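Local atomic coordinates of group 3 allergen SMIPP-S YvT004A06 (PDB entry 3H7T), a protein that belongs to the trypsin-like serine protease family but is a scabies mite inactivated protease paralogue, probably without the proteolytic activity its fold suggests. Residues A[1-13]-A[128-142]. Residues are numbered along the deposited sequence; the frame is centred on the assembly and turned at random. Where two conformers were deposited one is given.
Sequences IIGGKKSDITKEP and TNFKSLEYSGDLMEA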
loop_
_atom_site.group_PDB
_atom_site.type_symbol
_atom_site.label_atom_id
_atom_site.label_comp_id
_atom_site.label_asym_id
_atom_site.label_seq_id
_atom_site.Cartn_x
_atom_site.Cartn_y
_atom_site.Cartn_z
ATOM N N ILE A 1 4.336 8.422 -6.646
ATOM C CA ILE A 1 3.325 9.408 -6.157
ATOM C C ILE A 1 3.393 10.661 -7.027
ATOM O O ILE A 1 4.452 11.283 -7.160
ATOM C CB ILE A 1 3.529 9.744 -4.646
ATOM C CG1 ILE A 1 3.141 8.535 -3.782
ATOM C CG2 ILE A 1 2.697 10.969 -4.222
ATOM C CD1 ILE A 1 3.471 8.680 -2.289
ATOM N N ILE A 2 2.269 11.008 -7.634
ATOM C CA ILE A 2 2.171 12.232 -8.424
ATOM C C ILE A 2 1.690 13.386 -7.537
ATOM O O ILE A 2 0.652 13.285 -6.895
ATOM C CB ILE A 2 1.249 12.022 -9.640
ATOM C CG1 ILE A 2 1.795 10.872 -10.500
ATOM C CG2 ILE A 2 1.129 13.316 -10.476
ATOM C CD1 ILE A 2 0.763 9.903 -10.985
ATOM N N GLY A 3 2.463 14.469 -7.484
ATOM C CA GLY A 3 2.050 15.662 -6.739
ATOM C C GLY A 3 2.435 15.627 -5.268
ATOM O O GLY A 3 1.822 16.298 -4.438
ATOM N N GLY A 4 3.441 14.832 -4.943
ATOM C CA GLY A 4 3.984 14.796 -3.595
ATOM C C GLY A 4 5.340 15.474 -3.588
ATOM O O GLY A 4 5.629 16.295 -4.449
ATOM N N LYS A 5 6.170 15.124 -2.614
ATOM C CA LYS A 5 7.509 15.702 -2.506
ATOM C C LYS A 5 8.486 14.672 -1.973
ATOM O O LYS A 5 8.070 13.649 -1.413
ATOM C CB LYS A 5 7.501 16.964 -1.638
ATOM C CG LYS A 5 6.894 16.803 -0.256
ATOM C CD LYS A 5 7.215 18.027 0.602
ATOM C CE LYS A 5 6.188 18.238 1.707
ATOM N NZ LYS A 5 6.291 17.210 2.774
ATOM N N LYS A 6 9.779 14.935 -2.160
ATOM C CA LYS A 6 10.816 14.022 -1.694
ATOM C C LYS A 6 10.733 13.869 -0.187
ATOM O O LYS A 6 10.597 14.850 0.543
ATOM C CB LYS A 6 12.222 14.494 -2.106
ATOM C CG LYS A 6 13.311 13.463 -1.799
ATOM C CD LYS A 6 14.700 14.079 -1.609
ATOM C CE LYS A 6 15.392 14.341 -2.926
ATOM N NZ LYS A 6 16.884 14.453 -2.760
ATOM N N SER A 7 10.790 12.627 0.270
ATOM C CA SER A 7 10.723 12.342 1.684
ATOM C C SER A 7 12.041 11.745 2.181
ATOM O O SER A 7 13.074 11.838 1.513
ATOM C CB SER A 7 9.560 11.390 1.972
ATOM O OG SER A 7 9.273 11.348 3.361
ATOM N N ASP A 8 11.979 11.131 3.356
ATOM C CA ASP A 8 13.111 10.442 3.960
ATOM C C ASP A 8 12.560 9.256 4.741
ATOM O O ASP A 8 11.462 9.344 5.308
ATOM C CB ASP A 8 13.869 11.385 4.893
ATOM C CG ASP A 8 15.154 10.779 5.408
ATOM O OD1 ASP A 8 15.136 10.204 6.516
ATOM O OD2 ASP A 8 16.180 10.857 4.699
ATOM N N ILE A 9 13.304 8.151 4.770
ATOM C CA ILE A 9 12.836 6.931 5.444
ATOM C C ILE A 9 12.638 7.138 6.954
ATOM O O ILE A 9 11.876 6.400 7.578
ATOM C CB ILE A 9 13.721 5.679 5.125
ATOM C CG1 ILE A 9 13.009 4.367 5.496
ATOM C CG2 ILE A 9 15.085 5.764 5.822
ATOM C CD1 ILE A 9 11.717 4.067 4.709
ATOM N N THR A 10 13.289 8.157 7.521
ATOM C CA THR A 10 13.082 8.498 8.935
ATOM C C THR A 10 11.718 9.157 9.162
ATOM O O THR A 10 11.178 9.105 10.267
ATOM C CB THR A 10 14.249 9.346 9.552
ATOM O OG1 THR A 10 14.308 10.640 8.945
ATOM C CG2 THR A 10 15.598 8.640 9.380
ATOM N N LYS A 11 11.142 9.733 8.106
ATOM C CA LYS A 11 9.782 10.286 8.182
ATOM C C LYS A 11 8.705 9.214 8.051
ATOM O O LYS A 11 7.594 9.398 8.530
ATOM C CB LYS A 11 9.556 11.387 7.142
ATOM C CG LYS A 11 10.712 12.376 7.004
ATOM C CD LYS A 11 10.706 13.440 8.092
ATOM C CE LYS A 11 9.951 14.685 7.649
ATOM N NZ LYS A 11 10.475 15.231 6.356
ATOM N N GLU A 12 9.021 8.108 7.381
ATOM C CA GLU A 12 8.081 6.989 7.260
ATOM C C GLU A 12 8.805 5.664 7.446
ATOM O O GLU A 12 8.855 4.859 6.516
ATOM C CB GLU A 12 7.345 7.006 5.910
ATOM C CG GLU A 12 6.424 8.185 5.684
ATOM C CD GLU A 12 7.099 9.349 4.980
ATOM O OE1 GLU A 12 8.002 9.125 4.134
ATOM O OE2 GLU A 12 6.707 10.498 5.254
ATOM N N PRO A 13 9.356 5.426 8.662
ATOM C CA PRO A 13 10.220 4.268 8.933
ATOM C C PRO A 13 9.522 2.914 8.812
ATOM O O PRO A 13 10.189 1.872 8.875
ATOM C CB PRO A 13 10.700 4.516 10.369
ATOM C CG PRO A 13 9.667 5.427 10.965
ATOM C CD PRO A 13 9.240 6.305 9.843
ATOM N N THR A 128 6.122 9.565 -10.664
ATOM C CA THR A 128 5.816 10.921 -10.218
ATOM C C THR A 128 5.198 11.818 -11.303
ATOM O O THR A 128 5.104 13.032 -11.134
ATOM C CB THR A 128 7.063 11.618 -9.620
ATOM O OG1 THR A 128 8.087 11.686 -10.622
ATOM C CG2 THR A 128 7.591 10.847 -8.387
ATOM N N ASN A 129 4.805 11.218 -12.424
ATOM C CA ASN A 129 3.915 11.886 -13.381
ATOM C C ASN A 129 3.131 10.847 -14.190
ATOM O O ASN A 129 3.564 9.696 -14.303
ATOM C CB ASN A 129 4.683 12.882 -14.260
ATOM C CG ASN A 129 5.589 12.202 -15.270
ATOM O OD1 ASN A 129 5.120 11.516 -16.176
ATOM N ND2 ASN A 129 6.896 12.400 -15.123
ATOM N N PHE A 130 1.982 11.229 -14.743
ATOM C CA PHE A 130 1.088 10.228 -15.340
ATOM C C PHE A 130 1.525 9.751 -16.725
ATOM O O PHE A 130 0.981 8.779 -17.243
ATOM C CB PHE A 130 -0.383 10.682 -15.328
ATOM C CG PHE A 130 -1.306 9.747 -14.566
ATOM C CD1 PHE A 130 -1.816 8.597 -15.165
ATOM C CD2 PHE A 130 -1.659 10.022 -13.249
ATOM C CE1 PHE A 130 -2.661 7.730 -14.458
ATOM C CE2 PHE A 130 -2.505 9.160 -12.528
ATOM C CZ PHE A 130 -3.008 8.017 -13.138
ATOM N N LYS A 131 2.525 10.400 -17.312
ATOM C CA LYS A 131 3.033 9.943 -18.605
ATOM C C LYS A 131 4.078 8.838 -18.495
ATOM O O LYS A 131 4.195 8.004 -19.388
ATOM C CB LYS A 131 3.557 11.110 -19.441
ATOM C CG LYS A 131 2.435 11.932 -20.020
ATOM C CD LYS A 131 2.933 12.974 -20.982
ATOM C CE LYS A 131 1.782 13.834 -21.438
ATOM N NZ LYS A 131 2.190 14.830 -22.468
ATOM N N SER A 132 4.823 8.834 -17.395
ATOM C CA SER A 132 5.897 7.864 -17.202
ATOM C C SER A 132 5.476 6.700 -16.321
ATOM O O SER A 132 4.774 6.873 -15.329
ATOM C CB SER A 132 7.141 8.544 -16.629
ATOM O OG SER A 132 6.801 9.400 -15.552
ATOM N N LEU A 133 5.904 5.508 -16.703
ATOM C CA LEU A 133 5.692 4.323 -15.884
ATOM C C LEU A 133 6.951 4.001 -15.070
ATOM O O LEU A 133 6.985 3.014 -14.351
ATOM C CB LEU A 133 5.288 3.132 -16.762
ATOM C CG LEU A 133 3.916 3.192 -17.443
ATOM C CD1 LEU A 133 3.777 2.070 -18.452
ATOM C CD2 LEU A 133 2.779 3.112 -16.414
ATOM N N GLU A 134 7.986 4.841 -15.177
ATOM C CA GLU A 134 9.246 4.603 -14.439
ATOM C C GLU A 134 9.065 4.933 -12.955
ATOM O O GLU A 134 8.361 5.892 -12.615
ATOM C CB GLU A 134 10.391 5.437 -15.017
ATOM C CG GLU A 134 10.760 5.135 -16.484
ATOM C CD GLU A 134 11.321 3.728 -16.692
ATOM O OE1 GLU A 134 12.129 3.269 -15.852
ATOM O OE2 GLU A 134 10.955 3.085 -17.703
ATOM N N TYR A 135 9.717 4.164 -12.082
ATOM C CA TYR A 135 9.620 4.374 -10.634
ATOM C C TYR A 135 10.508 5.531 -10.180
ATOM O O TYR A 135 11.425 5.943 -10.897
ATOM C CB TYR A 135 9.998 3.112 -9.854
ATOM C CG TYR A 135 9.343 1.846 -10.337
ATOM C CD1 TYR A 135 7.948 1.699 -10.321
ATOM C CD2 TYR A 135 10.114 0.784 -10.798
ATOM C CE1 TYR A 135 7.351 0.527 -10.781
ATOM C CE2 TYR A 135 9.534 -0.386 -11.255
ATOM C CZ TYR A 135 8.153 -0.509 -11.243
ATOM O OH TYR A 135 7.586 -1.675 -11.685
ATOM N N SER A 136 10.217 6.058 -8.996
ATOM C CA SER A 136 11.063 7.079 -8.385
ATOM C C SER A 136 12.209 6.388 -7.642
ATOM O O SER A 136 11.974 5.439 -6.909
ATOM C CB SER A 136 10.239 7.920 -7.403
ATOM O OG SER A 136 11.041 8.894 -6.760
ATOM N N GLY A 137 13.443 6.865 -7.825
ATOM C CA GLY A 137 14.583 6.354 -7.053
ATOM C C GLY A 137 14.506 6.730 -5.575
ATOM O O GLY A 137 14.996 6.002 -4.705
ATOM N N ASP A 138 13.867 7.867 -5.304
ATOM C CA ASP A 138 13.769 8.443 -3.971
ATOM C C ASP A 138 12.369 8.214 -3.413
ATOM O O ASP A 138 11.380 8.258 -4.161
ATOM C CB ASP A 138 14.001 9.957 -4.038
ATOM C CG ASP A 138 15.380 10.333 -4.558
ATOM O OD1 ASP A 138 16.377 9.680 -4.196
ATOM O OD2 ASP A 138 15.469 11.328 -5.308
ATOM N N LEU A 139 12.290 7.974 -2.109
ATOM C CA LEU A 139 11.005 7.880 -1.418
ATOM C C LEU A 139 10.291 9.235 -1.481
ATOM O O LEU A 139 10.892 10.278 -1.189
ATOM C CB LEU A 139 11.202 7.423 0.038
ATOM C CG LEU A 139 9.942 7.354 0.918
ATOM C CD1 LEU A 139 9.070 6.182 0.485
ATOM C CD2 LEU A 139 10.315 7.236 2.398
ATOM N N MET A 140 9.031 9.213 -1.918
ATOM C CA MET A 140 8.202 10.417 -1.998
ATOM C C MET A 140 7.081 10.325 -0.971
ATOM O O MET A 140 6.685 9.223 -0.587
ATOM C CB MET A 140 7.588 10.568 -3.385
ATOM C CG MET A 140 8.605 10.522 -4.555
ATOM S SD MET A 140 9.758 11.908 -4.529
ATOM C CE MET A 140 8.746 13.219 -5.203
ATOM N N GLU A 141 6.551 11.475 -0.558
ATOM C CA GLU A 141 5.404 11.498 0.351
ATOM C C GLU A 141 4.369 12.518 -0.103
ATOM O O GLU A 141 4.706 13.499 -0.762
ATOM C CB GLU A 141 5.846 11.820 1.791
ATOM C CG GLU A 141 6.416 13.233 1.939
ATOM C CD GLU A 141 6.635 13.663 3.377
ATOM O OE1 GLU A 141 6.250 14.800 3.708
ATOM O OE2 GLU A 141 7.188 12.882 4.178
ATOM N N ALA A 142 3.113 12.284 0.258
ATOM C CA ALA A 142 2.068 13.289 0.103
ATOM C C ALA A 142 0.937 13.064 1.097
ATOM O O ALA A 142 0.693 11.935 1.550
ATOM C CB ALA A 142 1.526 13.309 -1.324
HETATM O O HOH W 1 4.532 14.693 -9.375
HETATM O O HOH W 2 13.618 10.454 -0.534
HETATM O O HOH W 3 7.954 16.010 5.622
#
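Glu141 reaches Ser7, Lys5 and Glu12 with one side chain and buries more area in this contact than any other residue. Its CB and CG lie against Ser7, Glu141 CG 3.6 Å from Ser7 CB. With chi1 at 65° the chain leaves CB on the side flanked by both backbone N and C, then runs extended, carrying the carboxylate past Ser7. At the tip the two oxygens part company. Glu141 OE1 forms a salt bridge with Lys5 NZ at 2.6 Å and also accepts from a water that is held in turn by Lys11 NZ. Glu141 OE2 lies 2.7 Å from Ser7 OG and equally close to Glu12 OE2, the two carboxylate planes turned 63° apart. Such closeness would probably raise the proton affinity of one acid, an effect that Lys5 directly, and Lys11 through the water, may partly offset.

The backbones that carry these side chains pair antiparallel: Lys5 and Glu141 exchange both N-H...O bonds, and Ser7 N reaches Leu139 O at 2.8 Å. In the trypsin fold this is the N-terminal segment lying along a strand of the second barrel, here 140-147, with the amino group of Ile1 inserted to meet Asp185, as in activated trypsin-like proteases. Ile1 CG2 packs on Ala142 CB, while its CD1 comes up to Met140 O. The Met140 chain, bent at chi2 and chi3, lays SD and CE along the backbone of Lys5 and Lys6. Further along, Leu139 CD2 touches Glu12 OE1 and, more loosely, Ile9 CD1. Toward the chain start, Ile2 CD1 approaches Phe130 CD2 obliquely at 3.3 Å, and a water joins Gly3 N to Thr128 O.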